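Local coordinates for protein Niban 2 (Homo sapiens, PDB 7CTP) that may take part in suppressing apoptosis and may promote invasion by melanoma cells, at residues I190-N195 with H435-M440; K429-I434 with L495-I500. All blocks are in the same frame, centred on the assembly; numbering follows the deposited sequence.

Contact 1 of 2, residues I190-N195 with H435-M440; sequences IRHCNN and HMREQM
The meeting of H192 with R437 is prepared by both first torsions, since each residue swings CG to the far side of its backbone N (chi1 -175° in H192, -168° in R437). The arginine chain runs extended from its helix and bends only at chi3, which delivers the guanidinium edge to the rim of the imidazole at ND1. Here R437 NH1 donates to H192 ND1 over 3.0 Å, almost exactly in the ring plane. R437 NH2 adds a weak second bond to the same H192 ND1 at 3.5 Å. Each group meets the other in or near its own plane, edge to edge, although the planes are turned 63° apart.

A single water completes the junction. It lies above one face of the imidazole, nearer its margin than its centre, and accepts hydrogen bonds from R437 NH2 (3.0 Å) and N195 ND2 (3.2 Å). It donates one to H192 O, a carbonyl in the last turn of the helix 176-194, the C-terminal helix of the PH domain. Beyond the water, N195 is the residue at which the chain leaves helical geometry.

Because the guanidinium donates to ND1, that nitrogen acts as an acceptor; a neutral imidazole protonated at NE2 is the probable state, and the positive charge of R437 would be expected to disfavour a second proton.

Contact 2 of 2, residues K429-I434 with L495-I500; sequences KQRAQI and LLQISI
R431 and Q497 bridge the two arms of an antiparallel helical hairpin, formed by the long helices 422-455 and 464-511, and this pair illustrates how one polar bond can span two helices whose backbones stand well apart. The CA atoms of R431 and Q497 are 12.6 Å from each other, and two long side chains cover the interval.

The hydrogen bond is the substance of the contact. R431 NH2 donates to Q497 OE1 over 2.8 Å, with an N-H...O angle of 150°. The donor lies in the carbonyl plane, on a lone pair of OE1, and the oxygen in turn sits at the edge of the guanidinium, close to its plane. Guanidinium and amide nonetheless stand nearly perpendicular, so they share one bond and do not pair side by side. Q497 stays extended beyond CG, while R431 kinks at chi2 (-139°), away from a staggered value, to bring NH2 across to the amide. The amide nitrogen Q497 NE2 is also near R431 NH2, but as two donors they form no bond.

The ionic element is slight: R431 NH2 has a long, weak ion pair with E493, one turn before Q497 on the same helix. Around this bond, Q497 also touches F428 of helix 422-455, and the apolar L495 and I498 pack on helix 342-378.

Within the segment 495-500 a side chain also bonds to the backbone. L495 O accepts from S499 N at 3.0 Å in the regular helical pattern, and S499 OG reaches the same L495 O over 2.8 Å from the opposite face of its carbonyl plane.

Contacts 1 and 2 lie with their centres about 14 Å apart and share helix 422-455, which supplies 429-434 to one and the directly following 435-440 to the other. Along the chain the order is 190-195, 429-434, 435-440, 495-500, so the two contacts cross. Helix 422-455 thus meets the last turn of the PH-domain helix 176-194 through contact 1 and the helix 464-511 through contact 2. The two are also joined directly: R191 probably hydrogen-bonds Q433 through NE and Q430 through its carbonyl, and its CG packs on I434. Contact 1, with the R191 bonds, joins the end of the PH domain to helix 422-455, and contact 2 carries the connection one helix further, within the helical part.

Contact 1 of 2, residues I190-N195 with H435-M440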
ATOM      1  N   ILE A 190      -8.123  -3.969   5.730  1.00 19.89           N
ATOM      2  CA  ILE A 190      -7.846  -3.419   4.401  1.00 19.71           C
ATOM      3  C   ILE A 190      -6.448  -2.821   4.356  1.00 23.93           C
ATOM      4  O   ILE A 190      -5.682  -3.048   3.409  1.00 23.80           O
ATOM      5  CB  ILE A 190      -8.910  -2.373   4.025  1.00 19.24           C
ATOM      6  CG1 ILE A 190     -10.273  -3.042   3.831  1.00 19.31           C
ATOM      7  CG2 ILE A 190      -8.462  -1.603   2.792  1.00 20.26           C
ATOM      8  CD1 ILE A 190     -11.434  -2.042   3.800  1.00 21.39           C
ATOM      9  N   ARG A 191      -6.098  -2.031   5.375  1.00 22.38           N
ATOM     10  CA  ARG A 191      -4.782  -1.400   5.399  1.00 21.00           C
ATOM     11  C   ARG A 191      -3.682  -2.447   5.411  1.00 22.02           C
ATOM     12  O   ARG A 191      -2.669  -2.308   4.706  1.00 21.96           O
ATOM     13  CB  ARG A 191      -4.672  -0.488   6.623  1.00 26.03           C
ATOM     14  CG  ARG A 191      -3.382   0.315   6.737  1.00 24.04           C
ATOM     15  CD  ARG A 191      -3.317   1.027   8.106  1.00 22.63           C
ATOM     16  NE  ARG A 191      -4.462   1.917   8.319  1.00 23.54           N
ATOM     17  CZ  ARG A 191      -5.452   1.674   9.170  1.00 22.76           C
ATOM     18  NH1 ARG A 191      -6.453   2.540   9.277  1.00 28.36           N
ATOM     19  NH2 ARG A 191      -5.455   0.562   9.898  1.00 27.31           N
ATOM     20  N   HIS A 192      -3.880  -3.515   6.189  1.00 23.21           N
ATOM     21  CA  HIS A 192      -2.880  -4.573   6.289  1.00 23.01           C
ATOM     22  C   HIS A 192      -2.730  -5.312   4.962  1.00 24.59           C
ATOM     23  O   HIS A 192      -1.608  -5.524   4.479  1.00 23.96           O
ATOM     24  CB  HIS A 192      -3.258  -5.534   7.421  1.00 24.89           C
ATOM     25  CG  HIS A 192      -2.234  -6.597   7.682  1.00 26.22           C
ATOM     26  ND1 HIS A 192      -1.176  -6.414   8.544  1.00 25.78           N
ATOM     27  CD2 HIS A 192      -2.100  -7.848   7.178  1.00 30.99           C
ATOM     28  CE1 HIS A 192      -0.431  -7.507   8.561  1.00 31.45           C
ATOM     29  NE2 HIS A 192      -0.973  -8.395   7.746  1.00 30.64           N
ATOM     30  N   CYS A 193      -3.853  -5.708   4.351  1.00 22.71           N
ATOM     31  CA  CYS A 193      -3.793  -6.419   3.074  1.00 25.00           C
ATOM     32  C   CYS A 193      -3.293  -5.535   1.940  1.00 22.68           C
ATOM     33  O   CYS A 193      -2.660  -6.042   1.010  1.00 21.76           O
ATOM     34  CB  CYS A 193      -5.160  -7.022   2.734  1.00 22.04           C
ATOM     35  SG  CYS A 193      -5.726  -8.305   3.898  1.00 26.98           S
ATOM     36  N   ASN A 194      -3.557  -4.227   1.988  1.00 23.61           N
ATOM     37  CA  ASN A 194      -3.027  -3.328   0.961  1.00 21.27           C
ATOM     38  C   ASN A 194      -1.504  -3.282   0.991  1.00 28.75           C
ATOM     39  O   ASN A 194      -0.866  -3.109  -0.051  1.00 24.74           O
ATOM     40  CB  ASN A 194      -3.576  -1.912   1.140  1.00 20.57           C
ATOM     41  CG  ASN A 194      -4.976  -1.753   0.601  1.00 21.50           C
ATOM     42  OD1 ASN A 194      -5.479  -2.616  -0.118  1.00 22.47           O
ATOM     43  ND2 ASN A 194      -5.612  -0.629   0.932  1.00 22.71           N
ATOM     44  N   ASN A 195      -0.912  -3.439   2.176  1.00 24.98           N
ATOM     45  CA  ASN A 195       0.534  -3.358   2.373  1.00 22.72           C
ATOM     46  C   ASN A 195       1.177  -4.703   2.028  1.00 26.06           C
ATOM     47  O   ASN A 195       1.815  -5.369   2.843  1.00 26.26           O
ATOM     48  CB  ASN A 195       0.801  -2.937   3.814  1.00 25.39           C
ATOM     49  CG  ASN A 195       2.250  -2.575   4.080  1.00 32.04           C
ATOM     50  OD1 ASN A 195       2.865  -1.816   3.325  1.00 28.18           O
ATOM     51  ND2 ASN A 195       2.784  -3.072   5.204  1.00 27.81           N
ATOM     52  N   HIS A 435       3.296   3.624   8.251  1.00 23.65           N
ATOM     53  CA  HIS A 435       4.466   4.118   8.972  1.00 26.51           C
ATOM     54  C   HIS A 435       4.154   4.313  10.451  1.00 24.35           C
ATOM     55  O   HIS A 435       4.994   4.026  11.311  1.00 23.13           O
ATOM     56  CB  HIS A 435       4.972   5.435   8.381  1.00 23.60           C
ATOM     57  CG  HIS A 435       5.638   5.307   7.045  1.00 26.71           C
ATOM     58  ND1 HIS A 435       6.714   4.475   6.820  1.00 37.90           N
ATOM     59  CD2 HIS A 435       5.401   5.941   5.870  1.00 35.97           C
ATOM     60  CE1 HIS A 435       7.096   4.584   5.558  1.00 46.19           C
ATOM     61  NE2 HIS A 435       6.316   5.468   4.960  1.00 36.52           N
ATOM     62  N   MET A 436       2.956   4.819  10.770  1.00 24.97           N
ATOM     63  CA  MET A 436       2.605   5.005  12.177  1.00 24.21           C
ATOM     64  C   MET A 436       2.574   3.675  12.913  1.00 28.33           C
ATOM     65  O   MET A 436       3.035   3.579  14.057  1.00 25.40           O
ATOM     66  CB  MET A 436       1.256   5.717  12.306  1.00 20.82           C
ATOM     67  CG  MET A 436       1.295   7.163  11.905  1.00 23.46           C
ATOM     68  SD  MET A 436      -0.366   7.867  11.939  1.00 33.15           S
ATOM     69  CE  MET A 436      -0.168   9.150  10.717  1.00 29.27           C
ATOM     70  N   ARG A 437       2.030   2.638  12.275  1.00 22.80           N
ATOM     71  CA  ARG A 437       1.996   1.318  12.894  1.00 23.15           C
ATOM     72  C   ARG A 437       3.407   0.796  13.127  1.00 26.45           C
ATOM     73  O   ARG A 437       3.719   0.258  14.198  1.00 27.11           O
ATOM     74  CB  ARG A 437       1.201   0.348  12.026  1.00 23.56           C
ATOM     75  CG  ARG A 437       0.859  -0.971  12.714  1.00 24.39           C
ATOM     76  CD  ARG A 437      -0.006  -1.856  11.824  1.00 28.45           C
ATOM     77  NE  ARG A 437       0.751  -2.385  10.681  1.00 27.18           N
ATOM     78  CZ  ARG A 437       0.322  -3.368   9.897  1.00 27.00           C
ATOM     79  NH1 ARG A 437      -0.854  -3.934  10.136  1.00 25.34           N
ATOM     80  NH2 ARG A 437       1.072  -3.790   8.880  1.00 29.51           N
ATOM     81  N   GLU A 438       4.277   0.962  12.130  1.00 25.98           N
ATOM     82  CA  GLU A 438       5.665   0.526  12.258  1.00 23.06           C
ATOM     83  C   GLU A 438       6.353   1.237  13.414  1.00 25.86           C
ATOM     84  O   GLU A 438       7.023   0.605  14.238  1.00 29.89           O
ATOM     85  CB  GLU A 438       6.410   0.779  10.946  1.00 23.60           C
ATOM     86  CG  GLU A 438       5.936  -0.113   9.808  1.00 30.83           C
ATOM     87  CD  GLU A 438       6.426   0.347   8.444  1.00 41.62           C
ATOM     88  OE1 GLU A 438       6.371  -0.472   7.502  1.00 37.24           O
ATOM     89  OE2 GLU A 438       6.846   1.516   8.309  1.00 40.90           O
ATOM     90  N   GLN A 439       6.192   2.557  13.499  1.00 26.40           N
ATOM     91  CA  GLN A 439       6.914   3.302  14.529  1.00 28.75           C
ATOM     92  C   GLN A 439       6.379   2.990  15.921  1.00 29.34           C
ATOM     93  O   GLN A 439       7.143   2.975  16.896  1.00 27.98           O
ATOM     94  CB  GLN A 439       6.861   4.795  14.240  1.00 27.80           C
ATOM     95  CG  GLN A 439       7.682   5.197  13.021  1.00 35.47           C
ATOM     96  CD  GLN A 439       9.047   4.522  12.987  1.00 48.50           C
ATOM     97  OE1 GLN A 439       9.862   4.703  13.890  1.00 43.34           O
ATOM     98  NE2 GLN A 439       9.300   3.744  11.940  1.00 36.50           N
ATOM     99  N   MET A 440       5.076   2.716  16.038  1.00 25.48           N
ATOM    100  CA  MET A 440       4.546   2.275  17.325  1.00 25.00           C
ATOM    101  C   MET A 440       5.099   0.907  17.704  1.00 30.15           C
ATOM    102  O   MET A 440       5.502   0.690  18.854  1.00 27.57           O
ATOM    103  CB  MET A 440       3.021   2.247  17.296  1.00 26.10           C
ATOM    104  CG  MET A 440       2.387   1.719  18.576  1.00 26.15           C
ATOM    105  SD  MET A 440       2.637   2.847  19.968  1.00 27.05           S
ATOM    106  CE  MET A 440       1.102   3.755  19.885  1.00 28.50           C
TER
HETATM  107  O   HOH W   1       1.027  -5.429   6.376  1.00 31.34           O

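Contact 2 of 2, residues K429-I434 with L495-I500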
ATOM      1  N   LYS A 429      -2.492   8.582   2.521  1.00 28.22           N
ATOM      2  CA  LYS A 429      -3.055   8.265   3.832  1.00 30.38           C
ATOM      3  C   LYS A 429      -2.721   6.842   4.248  1.00 29.13           C
ATOM      4  O   LYS A 429      -2.364   6.603   5.405  1.00 28.64           O
ATOM      5  CB  LYS A 429      -4.567   8.479   3.839  1.00 33.25           C
ATOM      6  CG  LYS A 429      -4.971   9.893   3.541  1.00 39.26           C
ATOM      7  CD  LYS A 429      -6.479  10.073   3.425  1.00 47.91           C
ATOM      8  CE  LYS A 429      -7.249   8.881   3.961  1.00 50.94           C
ATOM      9  NZ  LYS A 429      -8.716   9.078   3.778  1.00 69.81           N
ATOM     10  N   GLN A 430      -2.824   5.893   3.314  1.00 28.94           N
ATOM     11  CA  GLN A 430      -2.502   4.502   3.610  1.00 28.17           C
ATOM     12  C   GLN A 430      -1.037   4.358   4.006  1.00 31.36           C
ATOM     13  O   GLN A 430      -0.713   3.710   5.008  1.00 29.40           O
ATOM     14  CB  GLN A 430      -2.848   3.631   2.400  1.00 26.82           C
ATOM     15  CG  GLN A 430      -2.054   2.328   2.244  1.00 28.27           C
ATOM     16  CD  GLN A 430      -2.716   1.134   2.929  1.00 28.57           C
ATOM     17  OE1 GLN A 430      -3.949   1.044   3.018  1.00 32.86           O
ATOM     18  NE2 GLN A 430      -1.896   0.193   3.381  1.00 25.36           N
ATOM     19  N   ARG A 431      -0.136   4.987   3.244  1.00 27.82           N
ATOM     20  CA  ARG A 431       1.287   4.863   3.544  1.00 28.49           C
ATOM     21  C   ARG A 431       1.629   5.524   4.871  1.00 27.64           C
ATOM     22  O   ARG A 431       2.384   4.959   5.668  1.00 28.66           O
ATOM     23  CB  ARG A 431       2.127   5.455   2.414  1.00 31.37           C
ATOM     24  CG  ARG A 431       1.905   4.772   1.077  1.00 41.36           C
ATOM     25  CD  ARG A 431       3.193   4.563   0.304  1.00 55.05           C
ATOM     26  NE  ARG A 431       2.940   3.925  -0.987  1.00 56.95           N
ATOM     27  CZ  ARG A 431       3.281   4.454  -2.159  1.00 54.89           C
ATOM     28  NH1 ARG A 431       3.013   3.800  -3.287  1.00 47.76           N
ATOM     29  NH2 ARG A 431       3.893   5.635  -2.199  1.00 39.01           N
ATOM     30  N   ALA A 432       1.064   6.704   5.141  1.00 26.19           N
ATOM     31  CA  ALA A 432       1.330   7.366   6.421  1.00 27.60           C
ATOM     32  C   ALA A 432       0.882   6.503   7.599  1.00 26.96           C
ATOM     33  O   ALA A 432       1.575   6.425   8.623  1.00 24.89           O
ATOM     34  CB  ALA A 432       0.644   8.733   6.466  1.00 25.78           C
ATOM     35  N   GLN A 433      -0.276   5.851   7.476  1.00 24.25           N
ATOM     36  CA  GLN A 433      -0.788   5.039   8.576  1.00 24.47           C
ATOM     37  C   GLN A 433       0.073   3.801   8.794  1.00 26.72           C
ATOM     38  O   GLN A 433       0.314   3.398   9.940  1.00 23.63           O
ATOM     39  CB  GLN A 433      -2.244   4.660   8.309  1.00 20.25           C
ATOM     40  CG  GLN A 433      -3.154   5.881   8.313  1.00 23.48           C
ATOM     41  CD  GLN A 433      -4.591   5.574   7.947  1.00 28.38           C
ATOM     42  OE1 GLN A 433      -4.885   4.584   7.274  1.00 25.45           O
ATOM     43  NE2 GLN A 433      -5.503   6.445   8.382  1.00 28.46           N
ATOM     44  N   ILE A 434       0.573   3.200   7.713  1.00 24.60           N
ATOM     45  CA  ILE A 434       1.460   2.047   7.873  1.00 25.57           C
ATOM     46  C   ILE A 434       2.739   2.457   8.598  1.00 22.84           C
ATOM     47  O   ILE A 434       3.223   1.738   9.484  1.00 26.94           O
ATOM     48  CB  ILE A 434       1.756   1.397   6.505  1.00 30.97           C
ATOM     49  CG1 ILE A 434       0.576   0.523   6.059  1.00 22.79           C
ATOM     50  CG2 ILE A 434       3.030   0.551   6.559  1.00 30.65           C
ATOM     51  CD1 ILE A 434       0.289  -0.665   6.961  1.00 27.04           C
ATOM     52  N   LEU A 495       6.394  14.073  -2.446  1.00 27.57           N
ATOM     53  CA  LEU A 495       6.571  15.188  -3.369  1.00 24.98           C
ATOM     54  C   LEU A 495       7.125  14.716  -4.705  1.00 28.56           C
ATOM     55  O   LEU A 495       6.720  15.214  -5.761  1.00 30.48           O
ATOM     56  CB  LEU A 495       7.492  16.236  -2.754  1.00 24.04           C
ATOM     57  CG  LEU A 495       6.894  17.057  -1.615  1.00 30.04           C
ATOM     58  CD1 LEU A 495       7.958  17.978  -1.048  1.00 30.00           C
ATOM     59  CD2 LEU A 495       5.739  17.855  -2.151  1.00 28.24           C
ATOM     60  N   LEU A 496       8.068  13.773  -4.675  1.00 27.33           N
ATOM     61  CA  LEU A 496       8.602  13.211  -5.912  1.00 26.76           C
ATOM     62  C   LEU A 496       7.525  12.460  -6.682  1.00 30.14           C
ATOM     63  O   LEU A 496       7.439  12.562  -7.911  1.00 28.18           O
ATOM     64  CB  LEU A 496       9.772  12.283  -5.595  1.00 24.95           C
ATOM     65  CG  LEU A 496      11.079  12.957  -5.183  1.00 29.01           C
ATOM     66  CD1 LEU A 496      12.080  11.943  -4.691  1.00 31.29           C
ATOM     67  CD2 LEU A 496      11.646  13.740  -6.356  1.00 29.25           C
ATOM     68  N   GLN A 497       6.690  11.702  -5.972  1.00 28.02           N
ATOM     69  CA  GLN A 497       5.662  10.905  -6.634  1.00 31.64           C
ATOM     70  C   GLN A 497       4.524  11.753  -7.191  1.00 36.78           C
ATOM     71  O   GLN A 497       3.791  11.279  -8.060  1.00 32.13           O
ATOM     72  CB  GLN A 497       5.125   9.852  -5.665  1.00 30.40           C
ATOM     73  CG  GLN A 497       6.134   8.744  -5.414  1.00 36.36           C
ATOM     74  CD  GLN A 497       5.653   7.701  -4.428  1.00 46.84           C
ATOM     75  OE1 GLN A 497       4.458   7.577  -4.166  1.00 44.56           O
ATOM     76  NE2 GLN A 497       6.581   6.911  -3.918  1.00 48.49           N
ATOM     77  N   ILE A 498       4.363  12.989  -6.724  1.00 28.33           N
ATOM     78  CA  ILE A 498       3.403  13.905  -7.339  1.00 30.14           C
ATOM     79  C   ILE A 498       4.032  14.678  -8.493  1.00 28.20           C
ATOM     80  O   ILE A 498       3.410  14.866  -9.543  1.00 33.44           O
ATOM     81  CB  ILE A 498       2.821  14.858  -6.280  1.00 24.40           C
ATOM     82  CG1 ILE A 498       1.868  14.104  -5.338  1.00 32.60           C
ATOM     83  CG2 ILE A 498       2.117  16.036  -6.963  1.00 28.36           C
ATOM     84  CD1 ILE A 498       1.701  14.756  -3.983  1.00 35.09           C
ATOM     85  N   SER A 499       5.279  15.114  -8.336  1.00 28.96           N
ATOM     86  CA  SER A 499       5.862  16.054  -9.292  1.00 23.13           C
ATOM     87  C   SER A 499       6.448  15.362 -10.523  1.00 25.82           C
ATOM     88  O   SER A 499       6.347  15.888 -11.636  1.00 25.68           O
ATOM     89  CB  SER A 499       6.921  16.897  -8.582  1.00 29.42           C
ATOM     90  OG  SER A 499       8.000  16.095  -8.140  1.00 32.46           O
ATOM     91  N   ILE A 500       7.073  14.200 -10.364  1.00 23.82           N
ATOM     92  CA  ILE A 500       7.788  13.602 -11.493  1.00 21.80           C
ATOM     93  C   ILE A 500       6.803  13.101 -12.553  1.00 23.02           C
ATOM     94  O   ILE A 500       7.024  13.366 -13.746  1.00 22.60           O
ATOM     95  CB  ILE A 500       8.759  12.506 -11.025  1.00 25.81           C
ATOM     96  CG1 ILE A 500       9.943  13.142 -10.292  1.00 29.91           C
ATOM     97  CG2 ILE A 500       9.288  11.720 -12.213  1.00 24.38           C
ATOM     98  CD1 ILE A 500      10.915  12.132  -9.722  1.00 31.89           C
TER